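Local coordinates for protein putative C39-like peptidase (Bacillus anthracis, PDB 3ERV) that is of unknown function but, as a C39-like member of the papain-like peptidase clan, probably acts as a cysteine peptidase, at residues V37-Q42 with D198-K203; N176-V181 with D194-S199. One frame throughout, in Å; residues are numbered along the deposited sequence.

How the contacts relate
Contact 1 lies at the surface and contact 2 is largely buried, yet both end on the loop that follows strand 189-193, and they share Asp198 and Ser199. Their centres are about 8 Å apart. Contact 2 sets the start of that loop against strand 177-185 of the largest antiparallel sheet, and its chief feature is a histidine-carboxylate hydrogen bond. Contact 1 sets the later part of the loop against 37-42, the segment leading toward helix 50-61, through an aromatic ring and no hydrogen bond of its own. Gln41 joins the two through its side-chain amide, and the backbones of Gln42 and Pro195 are hydrogen-bonded.

Contact 1. Residues V37-Q42 with D198-K203; sequences VPFIQQ and DSLDVK
Phe39 carries most of the apolar contact with 198-203. Its CG lies anti to the backbone N (chi1 161°), and the ring reaches across to the other loop. Leu200 brings one methyl, CD2, to the base of the ring, 3.5 Å from Phe39 CB and 3.7 Å from Phe39 CG, the two side chains crossing at about a right angle.

Polar atoms approach the far end of the ring. Asp198 OD1 sits at the ring edge, near its plane, 3.5 Å from Phe39 CZ, and the carboxylate is turned nearly parallel to the ring, the planes 6° apart. Ser199 N lies obliquely to the ring, 3.6 Å from Phe39 CE1.

A second polar approach is made by Gln41, whose OE1 lies 3.3 Å from Asp198 N, at an angle too poor for a hydrogen bond. The amide's NE2 donates to Ile40 O, from above that carbonyl's plane, and to Asp194 O.

Within the second loop Ser199 OG accepts from Asp201 N at 2.8 Å, an ST turn that shapes the chain around Leu200. No hydrogen bond joins 37-42 to 198-203, so their direct contact rests on van der Waals packing, with a carboxylate oxygen at the positively polarised ring edge probably adding a weak electrostatic attraction.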
ATOM      1  N   VAL A  37       3.077  14.441  -6.786  1.00 43.69           N
ATOM      2  CA  VAL A  37       2.619  13.675  -5.632  1.00 43.50           C
ATOM      3  C   VAL A  37       3.688  13.921  -4.555  1.00 43.62           C
ATOM      4  O   VAL A  37       4.878  13.729  -4.803  1.00 43.20           O
ATOM      5  CB  VAL A  37       2.483  12.132  -5.988  1.00 43.85           C
ATOM      6  CG1 VAL A  37       2.305  11.251  -4.715  1.00 43.25           C
ATOM      7  CG2 VAL A  37       1.358  11.925  -7.039  1.00 40.58           C
ATOM      8  N   PRO A  38       3.261  14.352  -3.355  1.00 43.66           N
ATOM      9  CA  PRO A  38       4.225  14.663  -2.276  1.00 43.30           C
ATOM     10  C   PRO A  38       5.083  13.444  -1.889  1.00 44.25           C
ATOM     11  O   PRO A  38       4.667  12.323  -2.048  1.00 43.92           O
ATOM     12  CB  PRO A  38       3.317  15.077  -1.086  1.00 42.88           C
ATOM     13  CG  PRO A  38       2.066  15.479  -1.659  1.00 45.19           C
ATOM     14  CD  PRO A  38       1.875  14.722  -3.009  1.00 41.82           C
ATOM     15  N   PHE A  39       6.296  13.675  -1.394  1.00 44.77           N
ATOM     16  CA  PHE A  39       7.192  12.587  -1.068  1.00 44.81           C
ATOM     17  C   PHE A  39       7.348  12.576   0.444  1.00 44.73           C
ATOM     18  O   PHE A  39       7.712  13.588   1.040  1.00 44.89           O
ATOM     19  CB  PHE A  39       8.550  12.758  -1.828  1.00 46.07           C
ATOM     20  CG  PHE A  39       9.707  11.962  -1.239  1.00 48.01           C
ATOM     21  CD1 PHE A  39       9.929  10.667  -1.592  1.00 50.47           C
ATOM     22  CD2 PHE A  39      10.592  12.566  -0.335  1.00 54.61           C
ATOM     23  CE1 PHE A  39      11.015   9.943  -1.026  1.00 55.68           C
ATOM     24  CE2 PHE A  39      11.670  11.865   0.221  1.00 57.08           C
ATOM     25  CZ  PHE A  39      11.876  10.548  -0.127  1.00 54.33           C
ATOM     26  N   ILE A  40       7.062  11.420   1.050  1.00 45.29           N
ATOM     27  CA  ILE A  40       7.278  11.162   2.491  1.00 45.46           C
ATOM     28  C   ILE A  40       8.026   9.821   2.719  1.00 46.20           C
ATOM     29  O   ILE A  40       7.845   8.841   1.975  1.00 44.94           O
ATOM     30  CB  ILE A  40       5.927  11.124   3.272  1.00 45.39           C
ATOM     31  CG1 ILE A  40       5.043  12.312   2.855  1.00 46.03           C
ATOM     32  CG2 ILE A  40       6.191  11.190   4.817  1.00 43.54           C
ATOM     33  CD1 ILE A  40       3.585  12.254   3.369  1.00 44.42           C
ATOM     34  N   GLN A  41       8.864   9.794   3.755  1.00 46.45           N
ATOM     35  CA  GLN A  41       9.589   8.605   4.152  1.00 46.53           C
ATOM     36  C   GLN A  41       8.950   8.092   5.441  1.00 45.98           C
ATOM     37  O   GLN A  41       8.604   8.910   6.281  1.00 44.42           O
ATOM     38  CB  GLN A  41      11.067   8.967   4.406  1.00 47.39           C
ATOM     39  CG  GLN A  41      11.870   9.186   3.096  1.00 49.30           C
ATOM     40  CD  GLN A  41      11.893   7.941   2.179  1.00 55.89           C
ATOM     41  OE1 GLN A  41      12.858   7.144   2.211  1.00 54.62           O
ATOM     42  NE2 GLN A  41      10.826   7.768   1.344  1.00 56.87           N
ATOM     43  N   GLN A  42       8.809   6.762   5.606  1.00 44.42           N
ATOM     44  CA  GLN A  42       8.272   6.230   6.866  1.00 45.00           C
ATOM     45  C   GLN A  42       9.246   6.412   8.050  1.00 45.70           C
ATOM     46  O   GLN A  42       8.808   6.706   9.173  1.00 45.63           O
ATOM     47  CB  GLN A  42       7.843   4.761   6.727  1.00 44.69           C
ATOM     48  CG  GLN A  42       8.983   3.743   6.416  1.00 44.10           C
ATOM     49  CD  GLN A  42       8.431   2.380   6.007  1.00 41.89           C
ATOM     50  OE1 GLN A  42       7.862   2.232   4.947  1.00 47.90           O
ATOM     51  NE2 GLN A  42       8.592   1.384   6.868  1.00 43.37           N
ATOM     52  N   ASP A 198      14.909   6.885  -0.319  1.00 63.14           N
ATOM     53  CA  ASP A 198      15.078   8.333  -0.240  1.00 65.45           C
ATOM     54  C   ASP A 198      15.262   9.009  -1.600  1.00 66.21           C
ATOM     55  O   ASP A 198      16.340   9.539  -1.895  1.00 66.76           O
ATOM     56  CB  ASP A 198      16.276   8.649   0.642  1.00 66.27           C
ATOM     57  CG  ASP A 198      16.169  10.003   1.296  1.00 69.84           C
ATOM     58  OD1 ASP A 198      15.224  10.764   0.963  1.00 72.95           O
ATOM     59  OD2 ASP A 198      17.027  10.298   2.161  1.00 72.28           O
ATOM     60  N   SER A 199      14.206   9.023  -2.412  1.00 66.47           N
ATOM     61  CA  SER A 199      14.326   9.552  -3.774  1.00 66.98           C
ATOM     62  C   SER A 199      12.983   9.799  -4.471  1.00 66.45           C
ATOM     63  O   SER A 199      12.057   8.973  -4.379  1.00 66.10           O
ATOM     64  CB  SER A 199      15.169   8.595  -4.619  1.00 66.71           C
ATOM     65  OG  SER A 199      15.044   8.887  -5.992  1.00 68.16           O
ATOM     66  N   LEU A 200      12.908  10.924  -5.181  1.00 65.82           N
ATOM     67  CA  LEU A 200      11.777  11.251  -6.034  1.00 65.71           C
ATOM     68  C   LEU A 200      11.788  10.468  -7.309  1.00 65.88           C
ATOM     69  O   LEU A 200      10.854  10.539  -8.091  1.00 65.48           O
ATOM     70  CB  LEU A 200      11.846  12.710  -6.428  1.00 65.57           C
ATOM     71  CG  LEU A 200      11.996  13.589  -5.205  1.00 66.57           C
ATOM     72  CD1 LEU A 200      12.309  15.018  -5.591  1.00 65.35           C
ATOM     73  CD2 LEU A 200      10.699  13.491  -4.437  1.00 67.70           C
ATOM     74  N   ASP A 201      12.861   9.740  -7.557  1.00 66.47           N
ATOM     75  CA  ASP A 201      12.995   9.108  -8.856  1.00 67.33           C
ATOM     76  C   ASP A 201      13.201   7.643  -8.654  1.00 66.68           C
ATOM     77  O   ASP A 201      14.307   7.207  -8.385  1.00 67.13           O
ATOM     78  CB  ASP A 201      14.182   9.698  -9.615  1.00 68.50           C
ATOM     79  CG  ASP A 201      13.934  11.123 -10.060  1.00 72.06           C
ATOM     80  OD1 ASP A 201      12.873  11.365 -10.677  1.00 74.70           O
ATOM     81  OD2 ASP A 201      14.803  11.997  -9.820  1.00 75.86           O
ATOM     82  N   VAL A 202      12.124   6.881  -8.745  1.00 65.33           N
ATOM     83  CA  VAL A 202      12.210   5.455  -8.520  1.00 64.16           C
ATOM     84  C   VAL A 202      11.416   4.791  -9.622  1.00 64.39           C
ATOM     85  O   VAL A 202      10.186   4.917  -9.683  1.00 64.76           O
ATOM     86  CB  VAL A 202      11.598   5.014  -7.148  1.00 63.51           C
ATOM     87  CG1 VAL A 202      11.586   3.517  -7.049  1.00 62.14           C
ATOM     88  CG2 VAL A 202      12.339   5.595  -5.966  1.00 62.10           C
ATOM     89  N   LYS A 203      12.096   4.110 -10.531  1.00 64.27           N
ATOM     90  CA  LYS A 203      11.354   3.358 -11.534  1.00 64.30           C
ATOM     91  C   LYS A 203      11.789   1.939 -11.521  1.00 64.08           C
ATOM     92  O   LYS A 203      12.921   1.652 -11.185  1.00 64.40           O
ATOM     93  CB  LYS A 203      11.522   3.945 -12.920  1.00 64.53           C
ATOM     94  CG  LYS A 203      12.863   3.788 -13.507  1.00 65.55           C
ATOM     95  CD  LYS A 203      12.864   4.521 -14.825  1.00 69.13           C
ATOM     96  CE  LYS A 203      13.868   3.959 -15.800  1.00 67.83           C
ATOM     97  NZ  LYS A 203      13.334   4.193 -17.175  1.00 71.36           N
TER

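Contact 2. Residues N176-V181 with D194-S199; sequences NEHCVV and DPLKDS
The pairing of His178 with Asp194 belongs to what is probably the active site: with Cys50 of helix 50-61, whose side chain touches His178, they are arranged like the Cys-His-Asp triad expected of C39 peptidases, papain having asparagine in the third place. His178 projects from strand 177-185 with CG anti to the backbone N (chi1 -165°). Its NE2 donates to Asp194 OD1 over 2.7 Å, with an N-H...O angle of 158°. The acceptor lies in the imidazole plane, whereas the nitrogen stands above the plane of the carboxylate.

Asp194 OD1 also accepts from Leu196 N at 2.9 Å, forming an Asx turn. This second donor arrives on the anti side and from the opposite face to His178 NE2. The backbone bond from Lys197 N to Asp194 O closes a type I turn over the same residues.

Apolar groups flank the pair. Leu196 CD1 approaches the ring obliquely, 3.6 Å from His178 CE1, and Val180 CG1 lies 3.8 Å from Asp194 CG. Beside them the Pro195 ring rests on the strand backbone, its CD 3.3 Å from Cys179 O.

The Asx turn helps hold Asp194 OD1, and its bond to NE2, lying in the ring plane, should help fix the imidazole's rotation. ND1 stays outside that bond, consistent with a cysteine-peptidase histidine whose other nitrogen would face the thiol, here probably that of Cys50.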
ATOM      1  N   ASN A 176       8.671  -9.799   3.156  1.00 54.35           N
ATOM      2  CA  ASN A 176       9.041  -8.910   2.071  1.00 54.65           C
ATOM      3  C   ASN A 176       7.897  -7.902   1.784  1.00 52.77           C
ATOM      4  O   ASN A 176       8.035  -7.063   0.906  1.00 52.08           O
ATOM      5  CB  ASN A 176       9.124  -9.790   0.779  1.00 55.19           C
ATOM      6  CG  ASN A 176      10.426 -10.513   0.641  1.00 60.66           C
ATOM      7  OD1 ASN A 176      11.336 -10.013  -0.019  1.00 66.95           O
ATOM      8  ND2 ASN A 176      10.535 -11.711   1.247  1.00 63.89           N
ATOM      9  N   GLU A 177       6.736  -8.078   2.428  1.00 51.30           N
ATOM     10  CA  GLU A 177       5.557  -7.226   2.127  1.00 51.10           C
ATOM     11  C   GLU A 177       5.954  -5.760   2.153  1.00 49.54           C
ATOM     12  O   GLU A 177       6.660  -5.318   3.057  1.00 49.12           O
ATOM     13  CB  GLU A 177       4.412  -7.439   3.147  1.00 51.06           C
ATOM     14  CG  GLU A 177       3.118  -6.607   2.854  1.00 53.12           C
ATOM     15  CD  GLU A 177       2.919  -5.335   3.720  1.00 54.01           C
ATOM     16  OE1 GLU A 177       3.764  -5.013   4.585  1.00 54.25           O
ATOM     17  OE2 GLU A 177       1.897  -4.628   3.509  1.00 55.06           O
ATOM     18  N   HIS A 178       5.465  -5.015   1.177  1.00 49.15           N
ATOM     19  CA  HIS A 178       5.765  -3.617   1.053  1.00 48.90           C
ATOM     20  C   HIS A 178       4.587  -2.820   0.450  1.00 48.67           C
ATOM     21  O   HIS A 178       3.641  -3.380  -0.155  1.00 49.15           O
ATOM     22  CB  HIS A 178       7.046  -3.441   0.233  1.00 48.78           C
ATOM     23  CG  HIS A 178       7.655  -2.066   0.341  1.00 50.07           C
ATOM     24  ND1 HIS A 178       7.697  -1.354   1.528  1.00 51.48           N
ATOM     25  CD2 HIS A 178       8.244  -1.274  -0.588  1.00 51.25           C
ATOM     26  CE1 HIS A 178       8.289  -0.190   1.326  1.00 51.10           C
ATOM     27  NE2 HIS A 178       8.624  -0.112   0.048  1.00 52.88           N
ATOM     28  N   CYS A 179       4.621  -1.501   0.599  1.00 47.70           N
ATOM     29  CA  CYS A 179       3.510  -0.697   0.084  1.00 45.19           C
ATOM     30  C   CYS A 179       4.060   0.591  -0.446  1.00 44.54           C
ATOM     31  O   CYS A 179       4.861   1.239   0.204  1.00 44.68           O
ATOM     32  CB  CYS A 179       2.473  -0.449   1.192  1.00 44.98           C
ATOM     33  SG  CYS A 179       1.106   0.602   0.681  1.00 42.96           S
ATOM     34  N   VAL A 180       3.627   0.956  -1.642  1.00 44.55           N
ATOM     35  CA  VAL A 180       4.158   2.127  -2.351  1.00 43.33           C
ATOM     36  C   VAL A 180       2.999   2.840  -3.076  1.00 42.59           C
ATOM     37  O   VAL A 180       1.884   2.326  -3.166  1.00 41.85           O
ATOM     38  CB  VAL A 180       5.328   1.753  -3.376  1.00 44.60           C
ATOM     39  CG1 VAL A 180       6.477   0.939  -2.701  1.00 41.90           C
ATOM     40  CG2 VAL A 180       4.789   1.027  -4.586  1.00 43.30           C
ATOM     41  N   VAL A 181       3.271   4.033  -3.582  1.00 42.61           N
ATOM     42  CA  VAL A 181       2.307   4.778  -4.378  1.00 42.73           C
ATOM     43  C   VAL A 181       2.730   4.694  -5.820  1.00 44.65           C
ATOM     44  O   VAL A 181       3.868   5.077  -6.144  1.00 46.21           O
ATOM     45  CB  VAL A 181       2.219   6.311  -3.977  1.00 42.44           C
ATOM     46  CG1 VAL A 181       1.065   6.998  -4.735  1.00 37.15           C
ATOM     47  CG2 VAL A 181       2.079   6.475  -2.428  1.00 39.14           C
ATOM     48  N   ASP A 194       8.256   5.380  -2.936  1.00 47.99           N
ATOM     49  CA  ASP A 194       8.538   4.300  -2.008  1.00 48.26           C
ATOM     50  C   ASP A 194       8.968   4.883  -0.655  1.00 47.90           C
ATOM     51  O   ASP A 194      10.060   5.481  -0.559  1.00 48.40           O
ATOM     52  CB  ASP A 194       9.659   3.451  -2.597  1.00 48.97           C
ATOM     53  CG  ASP A 194       9.940   2.218  -1.787  1.00 50.89           C
ATOM     54  OD1 ASP A 194       9.793   2.250  -0.536  1.00 50.28           O
ATOM     55  OD2 ASP A 194      10.293   1.205  -2.434  1.00 56.29           O
ATOM     56  N   PRO A 195       8.123   4.709   0.392  1.00 47.18           N
ATOM     57  CA  PRO A 195       8.362   5.324   1.703  1.00 47.20           C
ATOM     58  C   PRO A 195       9.648   4.839   2.390  1.00 48.66           C
ATOM     59  O   PRO A 195      10.060   5.423   3.387  1.00 48.44           O
ATOM     60  CB  PRO A 195       7.110   4.945   2.535  1.00 46.74           C
ATOM     61  CG  PRO A 195       6.486   3.780   1.819  1.00 46.15           C
ATOM     62  CD  PRO A 195       6.909   3.851   0.367  1.00 46.82           C
ATOM     63  N   LEU A 196      10.275   3.797   1.848  1.00 50.60           N
ATOM     64  CA  LEU A 196      11.584   3.357   2.307  1.00 53.69           C
ATOM     65  C   LEU A 196      12.761   3.752   1.404  1.00 55.37           C
ATOM     66  O   LEU A 196      13.891   3.390   1.696  1.00 56.60           O
ATOM     67  CB  LEU A 196      11.609   1.854   2.445  1.00 53.93           C
ATOM     68  CG  LEU A 196      11.046   1.313   3.766  1.00 54.78           C
ATOM     69  CD1 LEU A 196      11.032  -0.218   3.703  1.00 56.73           C
ATOM     70  CD2 LEU A 196      11.872   1.812   4.942  1.00 52.68           C
ATOM     71  N   LYS A 197      12.530   4.452   0.307  1.00 56.91           N
ATOM     72  CA  LYS A 197      13.658   4.847  -0.540  1.00 59.19           C
ATOM     73  C   LYS A 197      13.752   6.349  -0.667  1.00 60.92           C
ATOM     74  O   LYS A 197      12.811   7.015  -1.100  1.00 61.03           O
ATOM     75  CB  LYS A 197      13.559   4.241  -1.929  1.00 58.58           C
ATOM     76  CG  LYS A 197      13.610   2.741  -1.988  1.00 60.36           C
ATOM     77  CD  LYS A 197      13.109   2.260  -3.362  1.00 61.94           C
ATOM     78  CE  LYS A 197      13.497   0.836  -3.644  1.00 62.54           C
ATOM     79  NZ  LYS A 197      14.956   0.776  -3.656  1.00 64.24           N
ATOM     80  N   ASP A 198      14.909   6.885  -0.319  1.00 63.14           N
ATOM     81  CA  ASP A 198      15.078   8.333  -0.240  1.00 65.45           C
ATOM     82  C   ASP A 198      15.262   9.009  -1.600  1.00 66.21           C
ATOM     83  O   ASP A 198      16.340   9.539  -1.895  1.00 66.76           O
ATOM     84  CB  ASP A 198      16.276   8.649   0.642  1.00 66.27           C
ATOM     85  CG  ASP A 198      16.169  10.003   1.296  1.00 69.84           C
ATOM     86  OD1 ASP A 198      15.224  10.764   0.963  1.00 72.95           O
ATOM     87  OD2 ASP A 198      17.027  10.298   2.161  1.00 72.28           O
ATOM     88  N   SER A 199      14.206   9.023  -2.412  1.00 66.47           N
ATOM     89  CA  SER A 199      14.326   9.552  -3.774  1.00 66.98           C
ATOM     90  C   SER A 199      12.983   9.799  -4.471  1.00 66.45           C
ATOM     91  O   SER A 199      12.057   8.973  -4.379  1.00 66.10           O
ATOM     92  CB  SER A 199      15.169   8.595  -4.619  1.00 66.71           C
ATOM     93  OG  SER A 199      15.044   8.887  -5.992  1.00 68.16           O
TER